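PDB 2QNU: uncharacterized protein PA0076, which is the type VI secretion system-associated protein TagF, probably an accessory or regulatory factor of that secretion machinery, its molecular action not established. Local coordinates for residues Ala63-Met77 with Pro88-Leu101. Residues are numbered along the deposited sequence; the frame is centred on the assembly and turned at random.
Sequences APGLLGGEAVTGVVM and PLTVACLLPANADL
Four pairs, A71 with L95, T73 with C93, V75 with V91 and M77 with L89, carry the backbone bonds that join 71-77 to 89-95 as a beta hairpin of the TagF N-terminal domain, the strand directions 153° apart. A71 N to L95 O, at 3.1 Å and 127° at the hydrogen, is weak; the other seven are straighter, though L95 N reaches A71 O, at 2.7 Å, from above the carbonyl plane. CA-H groups of the non-hydrogen-bonded residues point at carbonyls of neighbouring hydrogen-bonded residues, closest at G74 CA to V91 O, 3.2 Å.

Apolar contacts fall on both faces. V76 CG2, the branch anti to the backbone N, lies 3.5 Å from P88 CB, the two side chains side by side; V72 CG2 meets A92 CB at 3.9 Å. On the other face T73 and L95 cross at a slant, CG2 3.9 Å from CD1. E70, bent at chi2 (84°), brings OE1 to 3.2 Å from L94 CD2. Beyond the strands, P64 CB packs on A97 CB (3.9 Å).

Buried threonine hydroxyls bond outside the hairpin: T73 OG1 with F60 O, T90 OG1 with W29 NE1. The hairpin lies inside the antiparallel sheet, between strands 4-7 and 58-62; helix 110-121 covers the V75 and V91 face, helix 23-44 the V72 face.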
ATOM      1  N   ALA B  63      -2.204  -4.569 -12.039  1.00 38.06           N
ATOM      2  CA  ALA B  63      -2.207  -5.909 -11.372  1.00 38.34           C
ATOM      3  C   ALA B  63      -2.586  -7.059 -12.301  1.00 38.23           C
ATOM      4  O   ALA B  63      -3.315  -6.875 -13.298  1.00 37.94           O
ATOM      5  CB  ALA B  63      -3.150  -5.894 -10.168  1.00 38.25           C
ATOM      6  N   PRO B  64      -2.124  -8.273 -11.962  1.00 39.78           N
ATOM      7  CA  PRO B  64      -2.537  -9.467 -12.692  1.00 39.78           C
ATOM      8  C   PRO B  64      -4.026  -9.675 -12.637  1.00 38.89           C
ATOM      9  O   PRO B  64      -4.645  -9.370 -11.636  1.00 38.24           O
ATOM     10  CB  PRO B  64      -1.846 -10.623 -11.939  1.00 40.91           C
ATOM     11  CG  PRO B  64      -0.671  -9.976 -11.245  1.00 42.31           C
ATOM     12  CD  PRO B  64      -1.209  -8.595 -10.854  1.00 40.84           C
ATOM     13  N   GLY B  65      -4.591 -10.145 -13.730  1.00 39.31           N
ATOM     14  CA  GLY B  65      -6.011 -10.489 -13.803  1.00 40.40           C
ATOM     15  C   GLY B  65      -6.968  -9.348 -14.102  1.00 41.29           C
ATOM     16  O   GLY B  65      -8.179  -9.549 -14.203  1.00 42.70           O
ATOM     17  N   LEU B  66      -6.458  -8.138 -14.216  1.00 41.71           N
ATOM     18  CA  LEU B  66      -7.325  -7.013 -14.622  1.00 41.73           C
ATOM     19  C   LEU B  66      -7.424  -6.927 -16.143  1.00 42.74           C
ATOM     20  O   LEU B  66      -8.368  -6.369 -16.695  1.00 43.16           O
ATOM     21  CB  LEU B  66      -6.811  -5.716 -14.059  1.00 41.09           C
ATOM     22  CG  LEU B  66      -6.779  -5.518 -12.558  1.00 40.72           C
ATOM     23  CD1 LEU B  66      -6.281  -4.115 -12.329  1.00 37.19           C
ATOM     24  CD2 LEU B  66      -8.137  -5.733 -11.922  1.00 44.28           C
ATOM     25  N   LEU B  67      -6.431  -7.472 -16.813  1.00 43.82           N
ATOM     26  CA  LEU B  67      -6.453  -7.602 -18.246  1.00 45.05           C
ATOM     27  C   LEU B  67      -6.421  -9.091 -18.539  1.00 45.97           C
ATOM     28  O   LEU B  67      -7.473  -9.757 -18.438  1.00 47.48           O
ATOM     29  CB  LEU B  67      -5.266  -6.806 -18.837  1.00 44.97           C
ATOM     30  CG  LEU B  67      -5.564  -5.287 -18.621  1.00 45.22           C
ATOM     31  CD1 LEU B  67      -4.347  -4.376 -18.606  1.00 45.92           C
ATOM     32  CD2 LEU B  67      -6.582  -4.816 -19.623  1.00 46.72           C
ATOM     33  N   GLY B  68      -5.248  -9.620 -18.873  1.00 45.99           N
ATOM     34  CA  GLY B  68      -4.992 -11.058 -18.765  1.00 45.94           C
ATOM     35  C   GLY B  68      -4.344 -11.352 -17.434  1.00 46.08           C
ATOM     36  O   GLY B  68      -4.355 -10.528 -16.536  1.00 46.60           O
ATOM     37  N   GLY B  69      -3.733 -12.519 -17.317  1.00 47.25           N
ATOM     38  CA  GLY B  69      -3.271 -13.019 -16.029  1.00 47.04           C
ATOM     39  C   GLY B  69      -1.873 -12.600 -15.643  1.00 47.32           C
ATOM     40  O   GLY B  69      -1.399 -12.886 -14.529  1.00 48.28           O
ATOM     41  N   GLU B  70      -1.175 -11.961 -16.564  1.00 46.94           N
ATOM     42  CA  GLU B  70       0.087 -11.334 -16.205  1.00 46.56           C
ATOM     43  C   GLU B  70      -0.154  -9.908 -15.698  1.00 44.67           C
ATOM     44  O   GLU B  70      -1.185  -9.245 -16.014  1.00 44.54           O
ATOM     45  CB  GLU B  70       1.044 -11.296 -17.395  1.00 47.30           C
ATOM     46  CG  GLU B  70       1.847 -12.562 -17.641  1.00 50.66           C
ATOM     47  CD  GLU B  70       1.084 -13.597 -18.455  1.00 56.80           C
ATOM     48  OE1 GLU B  70       0.470 -13.191 -19.473  1.00 59.63           O
ATOM     49  OE2 GLU B  70       1.109 -14.825 -18.089  1.00 62.14           O
ATOM     50  N   ALA B  71       0.806  -9.437 -14.910  1.00 41.72           N
ATOM     51  CA  ALA B  71       0.868  -8.045 -14.613  1.00 40.29           C
ATOM     52  C   ALA B  71       1.400  -7.301 -15.868  1.00 40.90           C
ATOM     53  O   ALA B  71       2.057  -7.893 -16.775  1.00 39.77           O
ATOM     54  CB  ALA B  71       1.734  -7.789 -13.421  1.00 39.75           C
ATOM     55  N   VAL B  72       1.135  -6.003 -15.897  1.00 39.75           N
ATOM     56  CA  VAL B  72       1.573  -5.208 -17.009  1.00 40.33           C
ATOM     57  C   VAL B  72       2.024  -3.830 -16.538  1.00 39.65           C
ATOM     58  O   VAL B  72       1.423  -3.183 -15.631  1.00 39.42           O
ATOM     59  CB  VAL B  72       0.549  -5.295 -18.207  1.00 40.04           C
ATOM     60  CG1 VAL B  72      -0.847  -5.094 -17.765  1.00 42.54           C
ATOM     61  CG2 VAL B  72       0.907  -4.370 -19.408  1.00 41.03           C
ATOM     62  N   THR B  73       3.142  -3.422 -17.128  1.00 38.31           N
ATOM     63  CA  THR B  73       3.681  -2.087 -16.912  1.00 37.71           C
ATOM     64  C   THR B  73       4.063  -1.454 -18.257  1.00 37.75           C
ATOM     65  O   THR B  73       4.295  -2.154 -19.235  1.00 36.58           O
ATOM     66  CB  THR B  73       4.867  -2.107 -15.978  1.00 38.53           C
ATOM     67  OG1 THR B  73       5.196  -0.776 -15.597  1.00 38.85           O
ATOM     68  CG2 THR B  73       6.071  -2.771 -16.608  1.00 38.31           C
ATOM     69  N   GLY B  74       4.056  -0.124 -18.300  1.00 36.73           N
ATOM     70  CA  GLY B  74       4.323   0.547 -19.554  1.00 36.83           C
ATOM     71  C   GLY B  74       4.016   2.015 -19.557  1.00 34.13           C
ATOM     72  O   GLY B  74       3.959   2.653 -18.508  1.00 33.84           O
ATOM     73  N   VAL B  75       3.890   2.539 -20.764  1.00 34.31           N
ATOM     74  CA  VAL B  75       3.521   3.933 -20.967  1.00 34.38           C
ATOM     75  C   VAL B  75       2.536   4.012 -22.125  1.00 33.54           C
ATOM     76  O   VAL B  75       2.667   3.292 -23.082  1.00 32.71           O
ATOM     77  CB  VAL B  75       4.730   4.849 -21.233  1.00 34.89           C
ATOM     78  CG1 VAL B  75       4.270   6.329 -21.276  1.00 35.40           C
ATOM     79  CG2 VAL B  75       5.820   4.671 -20.189  1.00 32.67           C
ATOM     80  N   VAL B  76       1.525   4.862 -22.003  1.00 33.47           N
ATOM     81  CA  VAL B  76       0.563   5.046 -23.090  1.00 34.39           C
ATOM     82  C   VAL B  76       0.528   6.528 -23.443  1.00 34.02           C
ATOM     83  O   VAL B  76       0.634   7.383 -22.562  1.00 33.36           O
ATOM     84  CB  VAL B  76      -0.874   4.576 -22.761  1.00 35.96           C
ATOM     85  CG1 VAL B  76      -1.410   5.168 -21.456  1.00 34.21           C
ATOM     86  CG2 VAL B  76      -1.835   4.929 -23.890  1.00 35.98           C
HETATM   87  N   MSE B  77       0.442   6.813 -24.749  1.00 36.44           N
HETATM   88  CA  MSE B  77       0.435   8.185 -25.296  1.00 37.84           C
HETATM   89  C   MSE B  77      -0.658   8.394 -26.325  1.00 35.63           C
HETATM   90  O   MSE B  77      -0.830   7.559 -27.162  1.00 33.73           O
HETATM   91  CB  MSE B  77       1.785   8.415 -26.023  1.00 36.44           C
HETATM   92  CG  MSE B  77       1.905   9.834 -26.634  1.00 40.94           C
HETATM   93 SE   MSE B  77       3.559  10.014 -27.780  1.00 49.45          SE
HETATM   94  CE  MSE B  77       2.922   9.063 -29.281  1.00 41.43           C
ATOM     95  N   PRO B  88      -4.666   5.700 -28.944  1.00 36.34           N
ATOM     96  CA  PRO B  88      -3.375   5.747 -28.254  1.00 35.55           C
ATOM     97  C   PRO B  88      -2.351   4.744 -28.751  1.00 33.54           C
ATOM     98  O   PRO B  88      -2.677   3.775 -29.392  1.00 31.56           O
ATOM     99  CB  PRO B  88      -3.747   5.432 -26.804  1.00 35.21           C
ATOM    100  CG  PRO B  88      -5.082   5.916 -26.658  1.00 36.61           C
ATOM    101  CD  PRO B  88      -5.775   5.617 -27.984  1.00 36.04           C
ATOM    102  N   LEU B  89      -1.106   5.012 -28.434  1.00 34.73           N
ATOM    103  CA  LEU B  89      -0.005   4.061 -28.703  1.00 34.67           C
ATOM    104  C   LEU B  89       0.555   3.670 -27.351  1.00 34.31           C
ATOM    105  O   LEU B  89       0.869   4.509 -26.506  1.00 34.77           O
ATOM    106  CB  LEU B  89       1.093   4.739 -29.510  1.00 34.75           C
ATOM    107  CG  LEU B  89       2.385   3.931 -29.824  1.00 34.01           C
ATOM    108  CD1 LEU B  89       2.066   2.761 -30.701  1.00 34.02           C
ATOM    109  CD2 LEU B  89       3.327   4.837 -30.544  1.00 36.41           C
ATOM    110  N   THR B  90       0.697   2.385 -27.150  1.00 35.12           N
ATOM    111  CA  THR B  90       1.148   1.884 -25.883  1.00 35.34           C
ATOM    112  C   THR B  90       2.366   1.053 -26.117  1.00 34.03           C
ATOM    113  O   THR B  90       2.365   0.268 -27.024  1.00 33.55           O
ATOM    114  CB  THR B  90       0.028   0.968 -25.240  1.00 35.25           C
ATOM    115  OG1 THR B  90      -1.183   1.694 -25.185  1.00 39.60           O
ATOM    116  CG2 THR B  90       0.403   0.532 -23.845  1.00 36.20           C
ATOM    117  N   VAL B  91       3.381   1.247 -25.287  1.00 35.21           N
ATOM    118  CA  VAL B  91       4.465   0.268 -25.116  1.00 35.97           C
ATOM    119  C   VAL B  91       4.260  -0.416 -23.738  1.00 36.44           C
ATOM    120  O   VAL B  91       4.098   0.263 -22.701  1.00 35.02           O
ATOM    121  CB  VAL B  91       5.813   0.965 -25.176  1.00 37.78           C
ATOM    122  CG1 VAL B  91       6.978   0.010 -24.806  1.00 37.96           C
ATOM    123  CG2 VAL B  91       5.995   1.600 -26.571  1.00 38.28           C
ATOM    124  N   ALA B  92       4.246  -1.749 -23.755  1.00 35.88           N
ATOM    125  CA  ALA B  92       3.900  -2.563 -22.567  1.00 36.01           C
ATOM    126  C   ALA B  92       4.851  -3.736 -22.380  1.00 36.73           C
ATOM    127  O   ALA B  92       5.219  -4.411 -23.337  1.00 34.33           O
ATOM    128  CB  ALA B  92       2.511  -3.087 -22.699  1.00 36.19           C
ATOM    129  N   CYS B  93       5.255  -3.937 -21.131  1.00 39.05           N
ATOM    130  CA  CYS B  93       5.961  -5.141 -20.739  1.00 40.69           C
ATOM    131  C   CYS B  93       5.081  -6.009 -19.821  1.00 39.92           C
ATOM    132  O   CYS B  93       4.647  -5.585 -18.754  1.00 40.34           O
ATOM    133  CB  CYS B  93       7.229  -4.746 -20.025  1.00 40.25           C
ATOM    134  SG  CYS B  93       8.118  -6.135 -19.543  1.00 44.15           S
ATOM    135  N   LEU B  94       4.843  -7.235 -20.241  1.00 40.66           N
ATOM    136  CA  LEU B  94       4.091  -8.191 -19.451  1.00 41.88           C
ATOM    137  C   LEU B  94       4.976  -8.871 -18.399  1.00 41.84           C
ATOM    138  O   LEU B  94       5.980  -9.359 -18.722  1.00 39.83           O
ATOM    139  CB  LEU B  94       3.521  -9.236 -20.377  1.00 42.07           C
ATOM    140  CG  LEU B  94       2.028  -9.109 -20.646  1.00 45.08           C
ATOM    141  CD1 LEU B  94       1.782  -8.166 -21.772  1.00 47.97           C
ATOM    142  CD2 LEU B  94       1.455 -10.524 -20.950  1.00 43.59           C
ATOM    143  N   LEU B  95       4.593  -8.859 -17.143  1.00 42.61           N
ATOM    144  CA  LEU B  95       5.427  -9.424 -16.093  1.00 43.74           C
ATOM    145  C   LEU B  95       4.747 -10.664 -15.475  1.00 44.05           C
ATOM    146  O   LEU B  95       3.511 -10.853 -15.609  1.00 44.52           O
ATOM    147  CB  LEU B  95       5.655  -8.394 -14.996  1.00 44.09           C
ATOM    148  CG  LEU B  95       6.357  -7.097 -15.397  1.00 47.16           C
ATOM    149  CD1 LEU B  95       5.899  -5.989 -14.476  1.00 48.27           C
ATOM    150  CD2 LEU B  95       7.883  -7.305 -15.355  1.00 49.48           C
ATOM    151  N   PRO B  96       5.536 -11.512 -14.795  1.00 44.89           N
ATOM    152  CA  PRO B  96       4.930 -12.624 -14.041  1.00 45.20           C
ATOM    153  C   PRO B  96       3.858 -12.142 -13.073  1.00 45.88           C
ATOM    154  O   PRO B  96       3.997 -11.055 -12.471  1.00 46.53           O
ATOM    155  CB  PRO B  96       6.114 -13.191 -13.268  1.00 44.91           C
ATOM    156  CG  PRO B  96       7.270 -12.922 -14.169  1.00 45.37           C
ATOM    157  CD  PRO B  96       7.007 -11.555 -14.702  1.00 44.70           C
ATOM    158  N   ALA B  97       2.808 -12.930 -12.915  1.00 45.99           N
ATOM    159  CA  ALA B  97       1.755 -12.568 -11.990  1.00 47.45           C
ATOM    160  C   ALA B  97       2.280 -12.366 -10.552  1.00 47.89           C
ATOM    161  O   ALA B  97       1.600 -11.752  -9.732  1.00 48.78           O
ATOM    162  CB  ALA B  97       0.645 -13.614 -12.015  1.00 47.63           C
ATOM    163  N   ASN B  98       3.482 -12.840 -10.248  1.00 47.41           N
ATOM    164  CA  ASN B  98       4.050 -12.562  -8.941  1.00 47.85           C
ATOM    165  C   ASN B  98       5.087 -11.474  -8.900  1.00 48.00           C
ATOM    166  O   ASN B  98       5.870 -11.448  -7.958  1.00 48.71           O
ATOM    167  CB  ASN B  98       4.701 -13.827  -8.376  1.00 49.25           C
ATOM    168  CG  ASN B  98       5.936 -14.219  -9.131  1.00 49.99           C
ATOM    169  OD1 ASN B  98       6.223 -13.666 -10.175  1.00 51.58           O
ATOM    170  ND2 ASN B  98       6.669 -15.194  -8.612  1.00 55.10           N
ATOM    171  N   ALA B  99       5.155 -10.599  -9.914  1.00 47.38           N
ATOM    172  CA  ALA B  99       6.206  -9.577  -9.925  1.00 46.73           C
ATOM    173  C   ALA B  99       5.870  -8.464  -8.946  1.00 46.29           C
ATOM    174  O   ALA B  99       4.704  -8.282  -8.624  1.00 44.98           O
ATOM    175  CB  ALA B  99       6.393  -9.021 -11.323  1.00 47.81           C
ATOM    176  N   ASP B 100       6.904  -7.763  -8.468  1.00 46.05           N
ATOM    177  CA  ASP B 100       6.774  -6.689  -7.478  1.00 44.87           C
ATOM    178  C   ASP B 100       6.531  -5.310  -8.137  1.00 43.33           C
ATOM    179  O   ASP B 100       7.441  -4.527  -8.416  1.00 41.48           O
ATOM    180  CB  ASP B 100       8.004  -6.685  -6.570  1.00 45.58           C
ATOM    181  CG  ASP B 100       8.131  -5.417  -5.695  1.00 48.89           C
ATOM    182  OD1 ASP B 100       7.151  -4.976  -5.038  1.00 52.10           O
ATOM    183  OD2 ASP B 100       9.286  -4.883  -5.645  1.00 56.93           O
ATOM    184  N   LEU B 101       5.254  -5.025  -8.337  1.00 41.55           N
ATOM    185  CA  LEU B 101       4.817  -3.770  -8.880  1.00 40.34           C
ATOM    186  C   LEU B 101       5.118  -2.573  -7.992  1.00 40.75           C
ATOM    187  O   LEU B 101       5.178  -1.411  -8.481  1.00 38.46           O
ATOM    188  CB  LEU B 101       3.355  -3.863  -9.186  1.00 39.56           C
ATOM    189  CG  LEU B 101       2.978  -4.867 -10.247  1.00 40.84           C
ATOM    190  CD1 LEU B 101       1.487  -4.738 -10.515  1.00 44.49           C
ATOM    191  CD2 LEU B 101       3.793  -4.658 -11.521  1.00 43.63           C
TER